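Local coordinates for SPCC18.06c protein (Schizosaccharomyces pombe, PDB 2P51) that removes poly(A) tails from mRNA as the catalytic 3'-exoribonuclease of the CCR4-NOT complex, releasing 5'-AMP with the aid of divalent metal ions, at residues A[53-58]-A[81-86]; A[73-78]-A[169-174]; A[206-211]-A[266-271]. All coordinates share one frame; numbering follows the deposited sequence.

Interaction 1 (A[53-58]-A[81-86]). With MG (magnesium ion), chain C.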
ATOM      1  N   GLU A  53      -4.797  -2.032   4.356  1.00 11.71           N
ATOM      2  CA  GLU A  53      -5.387  -3.060   5.193  1.00 11.20           C
ATOM      3  C   GLU A  53      -6.740  -3.438   4.536  1.00 11.44           C
ATOM      4  O   GLU A  53      -7.447  -2.572   3.985  1.00 13.82           O
ATOM      5  CB  GLU A  53      -5.606  -2.613   6.632  1.00 12.57           C
ATOM      6  CG  GLU A  53      -4.385  -2.086   7.369  1.00 14.00           C
ATOM      7  CD  GLU A  53      -3.237  -3.051   7.446  1.00 14.82           C
ATOM      8  OE1 GLU A  53      -3.433  -4.263   7.588  1.00 16.29           O
ATOM      9  OE2 GLU A  53      -2.063  -2.574   7.354  1.00 16.43           O
ATOM     10  N   PHE A  54      -7.118  -4.694   4.614  1.00 12.76           N
ATOM     11  CA  PHE A  54      -8.310  -5.235   3.978  1.00 12.15           C
ATOM     12  C   PHE A  54      -8.687  -6.498   4.747  1.00 10.94           C
ATOM     13  O   PHE A  54      -7.897  -6.952   5.596  1.00 14.97           O
ATOM     14  CB  PHE A  54      -8.029  -5.514   2.501  1.00 12.38           C
ATOM     15  CG  PHE A  54      -6.796  -6.369   2.268  1.00 13.06           C
ATOM     16  CD1 PHE A  54      -6.877  -7.760   2.280  1.00 12.77           C
ATOM     17  CD2 PHE A  54      -5.566  -5.758   2.008  1.00 14.36           C
ATOM     18  CE1 PHE A  54      -5.759  -8.534   2.059  1.00 14.17           C
ATOM     19  CE2 PHE A  54      -4.434  -6.533   1.812  1.00 16.11           C
ATOM     20  CZ  PHE A  54      -4.556  -7.920   1.828  1.00 16.31           C
ATOM     21  N   PRO A  55      -9.870  -7.022   4.549  1.00 14.30           N
ATOM     22  CA  PRO A  55     -10.365  -8.082   5.463  1.00 17.39           C
ATOM     23  C   PRO A  55      -9.901  -9.488   5.135  1.00 16.10           C
ATOM     24  O   PRO A  55     -10.652 -10.469   5.254  1.00 16.94           O
ATOM     25  CB  PRO A  55     -11.885  -7.942   5.358  1.00 22.03           C
ATOM     26  CG  PRO A  55     -12.198  -7.217   4.123  1.00 19.26           C
ATOM     27  CD  PRO A  55     -10.926  -6.592   3.592  1.00 17.14           C
ATOM     28  N   GLY A  56      -8.632  -9.603   4.740  1.00 13.80           N
ATOM     29  CA  GLY A  56      -8.030 -10.916   4.604  1.00 15.86           C
ATOM     30  C   GLY A  56      -8.387 -11.623   3.308  1.00 15.40           C
ATOM     31  O   GLY A  56      -8.733 -10.960   2.326  1.00 17.71           O
ATOM     32  N   VAL A  57      -8.240 -12.923   3.303  1.00 15.07           N
ATOM     33  CA  VAL A  57      -8.602 -13.834   2.229  1.00 14.90           C
ATOM     34  C   VAL A  57      -9.725 -14.748   2.736  1.00 16.05           C
ATOM     35  O   VAL A  57      -9.560 -15.390   3.812  1.00 17.78           O
ATOM     36  CB  VAL A  57      -7.382 -14.672   1.822  1.00 16.38           C
ATOM     37  CG1 VAL A  57      -7.707 -15.790   0.826  1.00 17.58           C
ATOM     38  CG2 VAL A  57      -6.358 -13.687   1.239  1.00 17.99           C
ATOM     39  N   VAL A  58     -10.821 -14.841   2.002  1.00 17.65           N
ATOM     40  CA  VAL A  58     -11.917 -15.693   2.484  1.00 20.67           C
ATOM     41  C   VAL A  58     -11.998 -16.960   1.647  1.00 24.25           C
ATOM     42  O   VAL A  58     -12.558 -17.964   2.054  1.00 30.37           O
ATOM     43  CB  VAL A  58     -13.286 -15.010   2.469  1.00 23.90           C
ATOM     44  CG1 VAL A  58     -13.238 -13.778   3.375  1.00 23.40           C
ATOM     45  CG2 VAL A  58     -13.728 -14.644   1.055  1.00 23.67           C
ATOM     46  N   ASP A  81     -11.445  -8.429  -5.609  1.00 15.26           N
ATOM     47  CA  ASP A  81     -12.680  -7.941  -6.238  1.00 15.49           C
ATOM     48  C   ASP A  81     -13.858  -7.935  -5.242  1.00 16.04           C
ATOM     49  O   ASP A  81     -14.729  -7.087  -5.401  1.00 19.92           O
ATOM     50  CB  ASP A  81     -13.118  -8.835  -7.386  1.00 17.72           C
ATOM     51  CG  ASP A  81     -12.459  -8.558  -8.717  1.00 18.14           C
ATOM     52  OD1 ASP A  81     -11.748  -7.553  -8.909  1.00 19.37           O
ATOM     53  OD2 ASP A  81     -12.688  -9.412  -9.614  1.00 20.25           O
ATOM     54  N   SER A  82     -13.859  -8.889  -4.292  1.00 17.34           N
ATOM     55  CA  SER A  82     -15.021  -9.133  -3.467  1.00 17.04           C
ATOM     56  C   SER A  82     -15.052  -8.483  -2.091  1.00 16.23           C
ATOM     57  O   SER A  82     -16.122  -8.310  -1.503  1.00 23.11           O
ATOM     58  CB  SER A  82     -15.155 -10.669  -3.258  1.00 26.87           C
ATOM     59  OG  SER A  82     -15.736 -11.145  -4.484  1.00 37.08           O
ATOM     60  N   LEU A  83     -13.878  -8.127  -1.601  1.00 16.12           N
ATOM     61  CA  LEU A  83     -13.735  -7.665  -0.233  1.00 14.87           C
ATOM     62  C   LEU A  83     -13.319  -6.206  -0.243  1.00 15.81           C
ATOM     63  O   LEU A  83     -12.401  -5.823  -0.990  1.00 18.06           O
ATOM     64  CB  LEU A  83     -12.676  -8.465   0.529  1.00 14.98           C
ATOM     65  CG  LEU A  83     -12.947  -9.985   0.664  1.00 18.45           C
ATOM     66  CD1 LEU A  83     -11.835 -10.640   1.508  1.00 18.84           C
ATOM     67  CD2 LEU A  83     -14.311 -10.231   1.278  1.00 20.00           C
ATOM     68  N   LYS A  84     -14.006  -5.435   0.569  1.00 14.13           N
ATOM     69  CA  LYS A  84     -13.741  -3.992   0.548  1.00 15.33           C
ATOM     70  C   LYS A  84     -12.485  -3.581   1.298  1.00 13.33           C
ATOM     71  O   LYS A  84     -12.157  -4.068   2.378  1.00 14.85           O
ATOM     72  CB  LYS A  84     -14.937  -3.266   1.174  1.00 15.99           C
ATOM     73  CG  LYS A  84     -16.205  -3.376   0.319  1.00 19.96           C
ATOM     74  CD  LYS A  84     -17.355  -2.716   1.098  1.00 29.26           C
ATOM     75  CE  LYS A  84     -18.575  -2.765   0.160  1.00 38.60           C
ATOM     76  NZ  LYS A  84     -19.701  -2.062   0.816  1.00 54.56           N
ATOM     77  N   ILE A  85     -11.790  -2.621   0.697  1.00 14.02           N
ATOM     78  CA  ILE A  85     -10.635  -1.996   1.346  1.00 13.11           C
ATOM     79  C   ILE A  85     -11.006  -1.326   2.667  1.00 12.48           C
ATOM     80  O   ILE A  85     -12.106  -0.790   2.762  1.00 14.88           O
ATOM     81  CB  ILE A  85     -10.009  -0.972   0.374  1.00 13.61           C
ATOM     82  CG1 ILE A  85      -8.644  -0.470   0.812  1.00 17.49           C
ATOM     83  CG2 ILE A  85     -10.947   0.231   0.119  1.00 16.47           C
ATOM     84  CD1 ILE A  85      -7.555  -1.456   0.951  1.00 28.37           C
ATOM     85  N   ILE A  86     -10.052  -1.381   3.619  1.00 12.48           N
ATOM     86  CA  ILE A  86     -10.301  -0.773   4.938  1.00 11.76           C
ATOM     87  C   ILE A  86      -9.366   0.399   5.173  1.00 12.22           C
ATOM     88  O   ILE A  86      -9.825   1.435   5.719  1.00 13.90           O
ATOM     89  CB  ILE A  86     -10.223  -1.857   6.053  1.00 13.18           C
ATOM     90  CG1 ILE A  86     -11.389  -2.852   5.927  1.00 14.16           C
ATOM     91  CG2 ILE A  86     -10.208  -1.244   7.441  1.00 15.37           C
ATOM     92  CD1 ILE A  86     -11.265  -4.119   6.784  1.00 15.12           C
TER
HETATM   93 MG    MG C2002      -0.248  -3.517   6.902  0.86 15.85          MG
HETATM   94  O   HOH W   1      -0.925  -5.029   8.166  0.86 17.18           O
HETATM   95  O   HOH W   2      -1.214  -4.696   5.417  0.78 15.06           O
HETATM   96  O   HOH W   3       1.584  -4.517   6.677  0.95 21.84           O
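Glu53 and Ile86 are tied by one backbone hydrogen bond, Ile86 N to Glu53 O at 2.9 Å. Ile85 CD1 lies against the same oxygen, 3.2 Å from Glu53 O. Past this point Pro55 takes over: its CD sits 3.1 Å from Lys84 O, while its CG packs 3.8 Å from Leu83 CB, the two side chains running antiparallel alongside each other. On the other flank of the proline, Ile86 CD1 rests 4.1 Å from Pro55 CD. Leu83 CG stands anti to its carbonyl carbon (chi1 -61°), and the branch beyond sets CD1 at 3.2 Å from Gly56 O and tip to tip with Val58 CG1. Further out, Lys84 NZ is held by a salt bridge to Asp117, and the Phe54 ring stacks on Tyr175 of helix 170-181. The carboxylate of Glu53 leads the other way, to a magnesium ion bound by OE2 at 2.1 Å and shared with Asp51 and Asp241; OE1 accepts a hydrogen bond from a metal-bound water. Glu53 thus belongs at once to the DEDD catalytic site and to the backbone pairing where strand 47-53 ends. The chemistry implies a division of labour in which the main chain is anchored on 81-86 while the carboxylate serves the metal, one oxygen binding it and the other gripping its water.

Interaction 2 (A[73-78]-A[169-174]). With MG (magnesium ion), chain B.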
ATOM      1  N   TYR A  73      -2.246 -15.078  -8.591  1.00 26.20           N
ATOM      2  CA  TYR A  73      -3.004 -13.982  -9.161  1.00 22.06           C
ATOM      3  C   TYR A  73      -4.498 -14.277  -9.114  1.00 23.25           C
ATOM      4  O   TYR A  73      -5.328 -13.410  -8.740  1.00 20.47           O
ATOM      5  CB  TYR A  73      -2.592 -13.619 -10.600  1.00 23.73           C
ATOM      6  CG  TYR A  73      -3.482 -12.474 -11.072  1.00 22.53           C
ATOM      7  CD1 TYR A  73      -3.370 -11.206 -10.501  1.00 21.49           C
ATOM      8  CD2 TYR A  73      -4.426 -12.650 -12.076  1.00 20.72           C
ATOM      9  CE1 TYR A  73      -4.139 -10.120 -10.881  1.00 20.13           C
ATOM     10  CE2 TYR A  73      -5.225 -11.569 -12.470  1.00 21.71           C
ATOM     11  CZ  TYR A  73      -5.095 -10.314 -11.880  1.00 20.64           C
ATOM     12  OH  TYR A  73      -5.888  -9.259 -12.279  1.00 20.64           O
ATOM     13  N   GLN A  74      -4.947 -15.491  -9.474  1.00 26.90           N
ATOM     14  CA  GLN A  74      -6.383 -15.776  -9.437  1.00 26.29           C
ATOM     15  C   GLN A  74      -6.924 -15.761  -8.017  1.00 25.02           C
ATOM     16  O   GLN A  74      -8.106 -15.420  -7.834  1.00 25.12           O
ATOM     17  CB  GLN A  74      -6.649 -17.121 -10.106  1.00 27.99           C
ATOM     18  CG  GLN A  74      -6.309 -17.208 -11.596  1.00 31.04           C
ATOM     19  CD  GLN A  74      -6.883 -16.038 -12.385  1.00 29.14           C
ATOM     20  OE1 GLN A  74      -7.982 -15.559 -12.114  1.00 28.67           O
ATOM     21  NE2 GLN A  74      -6.167 -15.534 -13.380  1.00 29.66           N
ATOM     22  N   THR A  75      -6.129 -16.095  -7.002  1.00 24.43           N
ATOM     23  CA  THR A  75      -6.550 -15.942  -5.611  1.00 22.65           C
ATOM     24  C   THR A  75      -6.759 -14.477  -5.250  1.00 19.97           C
ATOM     25  O   THR A  75      -7.780 -14.063  -4.680  1.00 20.98           O
ATOM     26  CB  THR A  75      -5.526 -16.535  -4.619  1.00 29.43           C
ATOM     27  OG1 THR A  75      -5.526 -17.960  -4.810  1.00 30.91           O
ATOM     28  CG2 THR A  75      -5.949 -16.341  -3.185  1.00 26.22           C
ATOM     29  N   LEU A  76      -5.753 -13.674  -5.600  1.00 19.91           N
ATOM     30  CA  LEU A  76      -5.825 -12.239  -5.350  1.00 18.43           C
ATOM     31  C   LEU A  76      -7.081 -11.642  -5.997  1.00 17.89           C
ATOM     32  O   LEU A  76      -7.840 -10.895  -5.398  1.00 18.21           O
ATOM     33  CB  LEU A  76      -4.521 -11.641  -5.881  1.00 23.67           C
ATOM     34  CG  LEU A  76      -4.196 -10.171  -5.898  1.00 21.41           C
ATOM     35  CD1 LEU A  76      -2.676 -10.017  -6.044  1.00 18.63           C
ATOM     36  CD2 LEU A  76      -4.912  -9.398  -6.996  1.00 19.76           C
ATOM     37  N   ARG A  77      -7.264 -11.929  -7.287  1.00 18.40           N
ATOM     38  CA  ARG A  77      -8.358 -11.334  -8.052  1.00 20.46           C
ATOM     39  C   ARG A  77      -9.693 -11.657  -7.416  1.00 21.61           C
ATOM     40  O   ARG A  77     -10.583 -10.830  -7.248  1.00 21.05           O
ATOM     41  CB  ARG A  77      -8.243 -11.897  -9.475  1.00 21.19           C
ATOM     42  CG  ARG A  77      -9.288 -11.477 -10.486  1.00 28.00           C
ATOM     43  CD  ARG A  77      -9.175 -12.388 -11.726  1.00 35.27           C
ATOM     44  NE  ARG A  77     -10.410 -12.287 -12.472  1.00 35.26           N
ATOM     45  CZ  ARG A  77     -11.009 -13.214 -13.191  1.00 34.43           C
ATOM     46  NH1 ARG A  77     -10.464 -14.428 -13.285  1.00 32.25           N
ATOM     47  NH2 ARG A  77     -12.138 -12.886 -13.798  1.00 36.94           N
ATOM     48  N   ALA A  78      -9.901 -12.917  -7.040  1.00 19.81           N
ATOM     49  CA  ALA A  78     -11.157 -13.356  -6.442  1.00 22.91           C
ATOM     50  C   ALA A  78     -11.412 -12.581  -5.167  1.00 19.78           C
ATOM     51  O   ALA A  78     -12.535 -12.154  -4.895  1.00 27.71           O
ATOM     52  CB  ALA A  78     -11.135 -14.861  -6.176  1.00 25.42           C
ATOM     53  N   SER A 169       3.543  -6.790  -2.582  1.00 13.83           N
ATOM     54  CA  SER A 169       2.611  -5.759  -2.963  1.00 16.90           C
ATOM     55  C   SER A 169       1.418  -6.193  -3.810  1.00 16.24           C
ATOM     56  O   SER A 169       0.656  -5.304  -4.188  1.00 15.86           O
ATOM     57  CB  SER A 169       3.357  -4.663  -3.799  1.00 20.41           C
ATOM     58  OG  SER A 169       3.831  -5.347  -4.977  1.00 24.19           O
ATOM     59  N   GLY A 170       1.220  -7.475  -4.157  1.00 15.30           N
ATOM     60  CA  GLY A 170       0.156  -7.842  -5.109  1.00 15.03           C
ATOM     61  C   GLY A 170      -1.207  -7.346  -4.647  1.00 15.46           C
ATOM     62  O   GLY A 170      -1.944  -6.695  -5.404  1.00 16.01           O
ATOM     63  N   TYR A 171      -1.593  -7.687  -3.416  1.00 14.74           N
ATOM     64  CA  TYR A 171      -2.905  -7.244  -2.944  1.00 13.98           C
ATOM     65  C   TYR A 171      -2.961  -5.736  -2.785  1.00 13.50           C
ATOM     66  O   TYR A 171      -3.990  -5.142  -3.157  1.00 14.00           O
ATOM     67  CB  TYR A 171      -3.298  -7.905  -1.590  1.00 14.09           C
ATOM     68  CG  TYR A 171      -3.823  -9.315  -1.726  1.00 14.78           C
ATOM     69  CD1 TYR A 171      -2.966 -10.395  -2.019  1.00 16.47           C
ATOM     70  CD2 TYR A 171      -5.179  -9.620  -1.528  1.00 15.11           C
ATOM     71  CE1 TYR A 171      -3.446 -11.702  -2.129  1.00 16.89           C
ATOM     72  CE2 TYR A 171      -5.630 -10.933  -1.647  1.00 15.46           C
ATOM     73  CZ  TYR A 171      -4.796 -11.976  -1.941  1.00 17.87           C
ATOM     74  OH  TYR A 171      -5.257 -13.279  -2.059  1.00 19.85           O
ATOM     75  N   ASP A 172      -1.932  -5.131  -2.218  1.00 13.51           N
ATOM     76  CA  ASP A 172      -1.930  -3.704  -1.943  1.00 13.92           C
ATOM     77  C   ASP A 172      -2.115  -2.903  -3.233  1.00 13.61           C
ATOM     78  O   ASP A 172      -2.962  -1.982  -3.338  1.00 15.00           O
ATOM     79  CB  ASP A 172      -0.638  -3.352  -1.218  1.00 13.21           C
ATOM     80  CG  ASP A 172      -0.512  -3.847   0.188  1.00 13.09           C
ATOM     81  OD1 ASP A 172      -1.598  -4.136   0.770  1.00 13.71           O
ATOM     82  OD2 ASP A 172       0.595  -4.021   0.748  1.00 13.80           O
ATOM     83  N   PHE A 173      -1.328  -3.268  -4.270  1.00 14.22           N
ATOM     84  CA  PHE A 173      -1.467  -2.562  -5.555  1.00 14.63           C
ATOM     85  C   PHE A 173      -2.826  -2.895  -6.183  1.00 16.11           C
ATOM     86  O   PHE A 173      -3.450  -2.016  -6.817  1.00 16.33           O
ATOM     87  CB  PHE A 173      -0.376  -2.945  -6.553  1.00 17.79           C
ATOM     88  CG  PHE A 173       0.844  -2.059  -6.590  1.00 15.95           C
ATOM     89  CD1 PHE A 173       0.723  -0.677  -6.651  1.00 16.72           C
ATOM     90  CD2 PHE A 173       2.106  -2.600  -6.552  1.00 14.85           C
ATOM     91  CE1 PHE A 173       1.812   0.214  -6.680  1.00 15.23           C
ATOM     92  CE2 PHE A 173       3.190  -1.743  -6.603  1.00 16.55           C
ATOM     93  CZ  PHE A 173       3.081  -0.367  -6.656  1.00 17.77           C
ATOM     94  N   ALA A 174      -3.309  -4.132  -6.076  1.00 14.66           N
ATOM     95  CA  ALA A 174      -4.611  -4.487  -6.655  1.00 14.10           C
ATOM     96  C   ALA A 174      -5.698  -3.624  -6.024  1.00 14.41           C
ATOM     97  O   ALA A 174      -6.631  -3.165  -6.729  1.00 15.47           O
ATOM     98  CB  ALA A 174      -4.906  -5.970  -6.533  1.00 15.59           C
TER
HETATM   99 MG    MG B2001       1.072  -4.723   2.695  1.00 14.74          MG
HETATM  100  O   HOH W   4      -0.805  -5.576   2.829  1.00 14.45           O
HETATM  101  O   HOH W   5       3.046  -4.175   2.466  0.91 13.04           O
HETATM  102  O   HOH W   6       1.378  -5.317   4.585  0.98 18.10           O
HETATM  103  O   HOH W   7       1.800  -6.578   1.940  0.94 14.63           O
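Leu76 of helix 73-78 meets Tyr171 and Ala174 where two helices of the DEDD nuclease fold pack, the axes of the two short segments coming within 10.2 Å and crossing at -42°. The tight part is Leu76 itself. Its CG, anti to the backbone N (chi1 177°), stands over the centre of the Tyr171 ring in a CH-pi contact, 4.1 Å from the centroid. Of its methyls, CD2 presses on Ala174 CB at 3.5 Å, closer than usual for two carbons, and CD1 lies 3.4 Å from Gly170 C, where any side chain on the glycine would clash. No hydrogen bond crosses between the segments. On the far side of helix 73-78, partly exposed Gln74 and Arg77 take no part, Arg77 NH1 donating instead to Gln74 OE1. An alanine in place of Tyr171 would probably leave Leu76 CB and CG uncovered on that side and open a gap beside Phe54, whose ring meets the tyrosine's. The next residue, Asp172, turns to the catalytic centre, where its OD2 and Asp51 bind a magnesium ion and its OD1 accepts from a metal-bound water and from Thr52. At the outer end of the tyrosine, Thr75 CG2 touches Tyr171 OH at 3.3 Å.

Interaction 3 (A[206-211]-A[266-271])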
ATOM      1  N   ILE A 206       9.839  -4.053  -2.058  1.00 11.84           N
ATOM      2  CA  ILE A 206      10.964  -4.400  -1.165  1.00 13.05           C
ATOM      3  C   ILE A 206      11.022  -5.911  -0.924  1.00 11.83           C
ATOM      4  O   ILE A 206      12.116  -6.416  -0.685  1.00 15.84           O
ATOM      5  CB  ILE A 206      10.829  -3.643   0.170  1.00 14.15           C
ATOM      6  CG1 ILE A 206      10.997  -2.133  -0.014  1.00 15.26           C
ATOM      7  CG2 ILE A 206      11.777  -4.162   1.257  1.00 17.59           C
ATOM      8  CD1 ILE A 206      10.634  -1.356   1.259  1.00 18.78           C
ATOM      9  N   LYS A 207       9.872  -6.602  -0.949  1.00 13.03           N
ATOM     10  CA  LYS A 207       9.917  -8.058  -0.776  1.00 13.19           C
ATOM     11  C   LYS A 207      10.599  -8.737  -1.958  1.00 13.69           C
ATOM     12  O   LYS A 207      11.368  -9.709  -1.810  1.00 14.79           O
ATOM     13  CB  LYS A 207       8.510  -8.659  -0.652  1.00 15.29           C
ATOM     14  CG  LYS A 207       8.513 -10.183  -0.413  1.00 17.94           C
ATOM     15  CD  LYS A 207       8.813 -10.590   1.002  1.00 19.89           C
ATOM     16  CE  LYS A 207       8.849 -12.132   1.096  1.00 16.36           C
ATOM     17  NZ  LYS A 207       9.449 -12.504   2.413  1.00 16.75           N
ATOM     18  N   TYR A 208      10.294  -8.238  -3.156  1.00 12.67           N
ATOM     19  CA  TYR A 208      10.997  -8.761  -4.310  1.00 13.53           C
ATOM     20  C   TYR A 208      12.503  -8.508  -4.160  1.00 13.53           C
ATOM     21  O   TYR A 208      13.347  -9.362  -4.398  1.00 15.31           O
ATOM     22  CB  TYR A 208      10.480  -8.094  -5.607  1.00 15.21           C
ATOM     23  CG  TYR A 208      11.318  -8.478  -6.819  1.00 15.36           C
ATOM     24  CD1 TYR A 208      11.068  -9.700  -7.459  1.00 17.94           C
ATOM     25  CD2 TYR A 208      12.343  -7.659  -7.336  1.00 16.46           C
ATOM     26  CE1 TYR A 208      11.827 -10.056  -8.559  1.00 17.87           C
ATOM     27  CE2 TYR A 208      13.098  -8.031  -8.435  1.00 18.39           C
ATOM     28  CZ  TYR A 208      12.825  -9.242  -9.042  1.00 19.12           C
ATOM     29  OH  TYR A 208      13.544  -9.650 -10.134  1.00 26.21           O
ATOM     30  N   ILE A 209      12.871  -7.276  -3.788  1.00 13.26           N
ATOM     31  CA  ILE A 209      14.291  -6.940  -3.654  1.00 13.82           C
ATOM     32  C   ILE A 209      14.946  -7.807  -2.577  1.00 13.18           C
ATOM     33  O   ILE A 209      16.004  -8.424  -2.843  1.00 15.01           O
ATOM     34  CB  ILE A 209      14.467  -5.440  -3.344  1.00 14.20           C
ATOM     35  CG1 ILE A 209      13.903  -4.535  -4.423  1.00 13.39           C
ATOM     36  CG2 ILE A 209      15.963  -5.179  -3.094  1.00 15.10           C
ATOM     37  CD1 ILE A 209      13.914  -3.045  -4.106  1.00 15.85           C
ATOM     38  N   MET A 210      14.328  -7.885  -1.387  1.00 14.00           N
ATOM     39  CA  MET A 210      14.990  -8.574  -0.282  1.00 13.88           C
ATOM     40  C   MET A 210      14.968 -10.075  -0.514  1.00 14.05           C
ATOM     41  O   MET A 210      16.038 -10.694  -0.359  1.00 16.41           O
ATOM     42  CB  MET A 210      14.384  -8.240   1.089  1.00 14.56           C
ATOM     43  CG  MET A 210      14.625  -6.768   1.444  1.00 15.78           C
ATOM     44  SD  MET A 210      16.385  -6.531   1.820  1.00 20.45           S
ATOM     45  CE  MET A 210      16.399  -7.131   3.522  1.00 24.73           C
ATOM     46  N   LYS A 211      13.842 -10.676  -0.829  1.00 14.63           N
ATOM     47  CA  LYS A 211      13.828 -12.144  -0.937  1.00 16.14           C
ATOM     48  C   LYS A 211      14.291 -12.598  -2.307  1.00 15.78           C
ATOM     49  O   LYS A 211      15.210 -13.415  -2.371  1.00 18.34           O
ATOM     50  CB  LYS A 211      12.438 -12.714  -0.671  1.00 17.81           C
ATOM     51  CG  LYS A 211      12.486 -14.264  -0.779  1.00 23.29           C
ATOM     52  CD  LYS A 211      11.251 -14.963  -0.409  1.00 29.74           C
ATOM     53  CE  LYS A 211      11.374 -16.485  -0.534  1.00 31.40           C
ATOM     54  NZ  LYS A 211      12.602 -17.024   0.093  1.00 28.63           N
ATOM     55  N   LEU A 266      13.120  -2.559 -10.963  1.00 18.25           N
ATOM     56  CA  LEU A 266      11.941  -1.769 -11.264  1.00 19.14           C
ATOM     57  C   LEU A 266      10.731  -2.609 -11.724  1.00 18.20           C
ATOM     58  O   LEU A 266      10.789  -3.457 -12.609  1.00 19.60           O
ATOM     59  CB  LEU A 266      12.299  -0.789 -12.394  1.00 21.92           C
ATOM     60  CG  LEU A 266      11.559   0.526 -12.526  1.00 31.84           C
ATOM     61  CD1 LEU A 266      11.602   1.417 -11.284  1.00 32.62           C
ATOM     62  CD2 LEU A 266      12.129   1.310 -13.718  1.00 47.18           C
ATOM     63  N   ASN A 267       9.590  -2.292 -11.112  1.00 16.04           N
ATOM     64  CA  ASN A 267       8.276  -2.838 -11.453  1.00 16.84           C
ATOM     65  C   ASN A 267       8.250  -4.354 -11.347  1.00 14.77           C
ATOM     66  O   ASN A 267       7.534  -4.999 -12.133  1.00 22.37           O
ATOM     67  CB  ASN A 267       7.828  -2.355 -12.844  1.00 16.07           C
ATOM     68  CG  ASN A 267       7.812  -0.833 -12.900  1.00 16.89           C
ATOM     69  OD1 ASN A 267       8.008  -0.105 -11.929  1.00 20.66           O
ATOM     70  ND2 ASN A 267       7.601  -0.316 -14.083  1.00 21.49           N
ATOM     71  N   GLN A 268       8.969  -4.946 -10.418  1.00 15.32           N
ATOM     72  CA  GLN A 268       8.849  -6.395 -10.252  1.00 15.94           C
ATOM     73  C   GLN A 268       8.062  -6.663  -8.965  1.00 16.38           C
ATOM     74  O   GLN A 268       8.510  -6.257  -7.888  1.00 19.40           O
ATOM     75  CB  GLN A 268      10.206  -7.099 -10.154  1.00 18.67           C
ATOM     76  CG  GLN A 268      11.170  -6.808 -11.321  1.00 22.29           C
ATOM     77  CD  GLN A 268      10.549  -7.272 -12.613  1.00 27.02           C
ATOM     78  OE1 GLN A 268      10.135  -8.420 -12.678  1.00 35.79           O
ATOM     79  NE2 GLN A 268      10.453  -6.401 -13.640  1.00 35.55           N
ATOM     80  N   LEU A 269       6.923  -7.341  -9.055  1.00 17.31           N
ATOM     81  CA  LEU A 269       6.137  -7.575  -7.848  1.00 15.25           C
ATOM     82  C   LEU A 269       6.465  -8.928  -7.261  1.00 15.07           C
ATOM     83  O   LEU A 269       6.565  -9.908  -8.023  1.00 19.50           O
ATOM     84  CB  LEU A 269       4.641  -7.505  -8.175  1.00 18.41           C
ATOM     85  CG  LEU A 269       4.106  -6.216  -8.793  1.00 24.48           C
ATOM     86  CD1 LEU A 269       2.589  -6.280  -8.774  1.00 33.39           C
ATOM     87  CD2 LEU A 269       4.631  -5.035  -8.018  1.00 26.55           C
ATOM     88  N   TYR A 270       6.645  -9.044  -5.948  1.00 15.98           N
ATOM     89  CA  TYR A 270       6.947 -10.352  -5.374  1.00 13.87           C
ATOM     90  C   TYR A 270       5.856 -11.366  -5.640  1.00 15.68           C
ATOM     91  O   TYR A 270       4.684 -11.128  -5.457  1.00 17.45           O
ATOM     92  CB  TYR A 270       7.133 -10.205  -3.856  1.00 15.03           C
ATOM     93  CG  TYR A 270       7.498 -11.547  -3.242  1.00 16.84           C
ATOM     94  CD1 TYR A 270       8.761 -12.074  -3.488  1.00 16.50           C
ATOM     95  CD2 TYR A 270       6.588 -12.235  -2.445  1.00 17.13           C
ATOM     96  CE1 TYR A 270       9.088 -13.295  -2.918  1.00 18.91           C
ATOM     97  CE2 TYR A 270       6.910 -13.441  -1.879  1.00 17.89           C
ATOM     98  CZ  TYR A 270       8.157 -13.974  -2.134  1.00 19.15           C
ATOM     99  OH  TYR A 270       8.514 -15.178  -1.575  1.00 23.08           O
ATOM    100  N   GLY A 271       6.156 -12.589  -6.034  1.00 19.95           N
ATOM    101  CA  GLY A 271       5.240 -13.703  -6.101  1.00 23.98           C
ATOM    102  C   GLY A 271       4.327 -13.711  -7.308  1.00 24.62           C
ATOM    103  O   GLY A 271       3.438 -14.546  -7.409  1.00 29.20           O
TER
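Lys207 and Tyr270 both place CG anti to the backbone N (chi1 -178° in each), which brings Lys207 CG over one face of the tyrosine ring in a CH-pi contact, 3.5 Å from the centroid and displaced toward the rim nearest Tyr270 CG. A bend at chi2 of the lysine, 79°, sets CD, and CE lies farther along above the ring, at 3.8 Å from Tyr270 CZ. The ammonium group lies farther off, so any cation-pi attraction is long and weak at most; the methylene groups carry the contact. Lys211, one helical turn on, brings CD to 3.0 Å from Tyr270 OH, a contact of carbon with the hydroxyl oxygen, while its NZ finds a hydrogen bond to Ser217.

A second ring contact runs beside the first. Gln268 CB sits over the centre of the Tyr208 ring, 3.4 Å from the centroid, and the two side chains run alongside in the same direction, the amide turned 58° from the ring plane. The amide is turned back on its own loop, Gln268 NE2 donating to Leu266 O at 3.1 Å, which is likely to limit its rotation. Between the two ring contacts Tyr208 N lies 3.8 Å from Tyr270 CB.

Asp205 braces both sides, its OD1 accepting from Lys207 N and its OD2 from Tyr270 N. These two CH-pi contacts join the loop after helix 238-257 to helix 206-213, which follows edge strand 203-205 in the DEDD nuclease fold.

Interaction 2 sits between the other two: its centre lies about 10 Å from that of interaction 1 and about 14 Å from that of interaction 3, whereas the outer two are about 22 Å apart and do not touch. Interactions 1 and 2 lie on the same side of the chain's centre, share helix 69-82 and interlock along the chain, and Phe54 packs on Tyr171 where they meet. Interaction 3 comes later in sequence and reaches interaction 2 through Leu269, which lies against Ser169 and Phe173. Glu53 and Asp172 bind different magnesium ions, and Asp51 binds both, so each of the first two contacts includes a metal ligand, while the third secures the C-terminal end of the modelled chain.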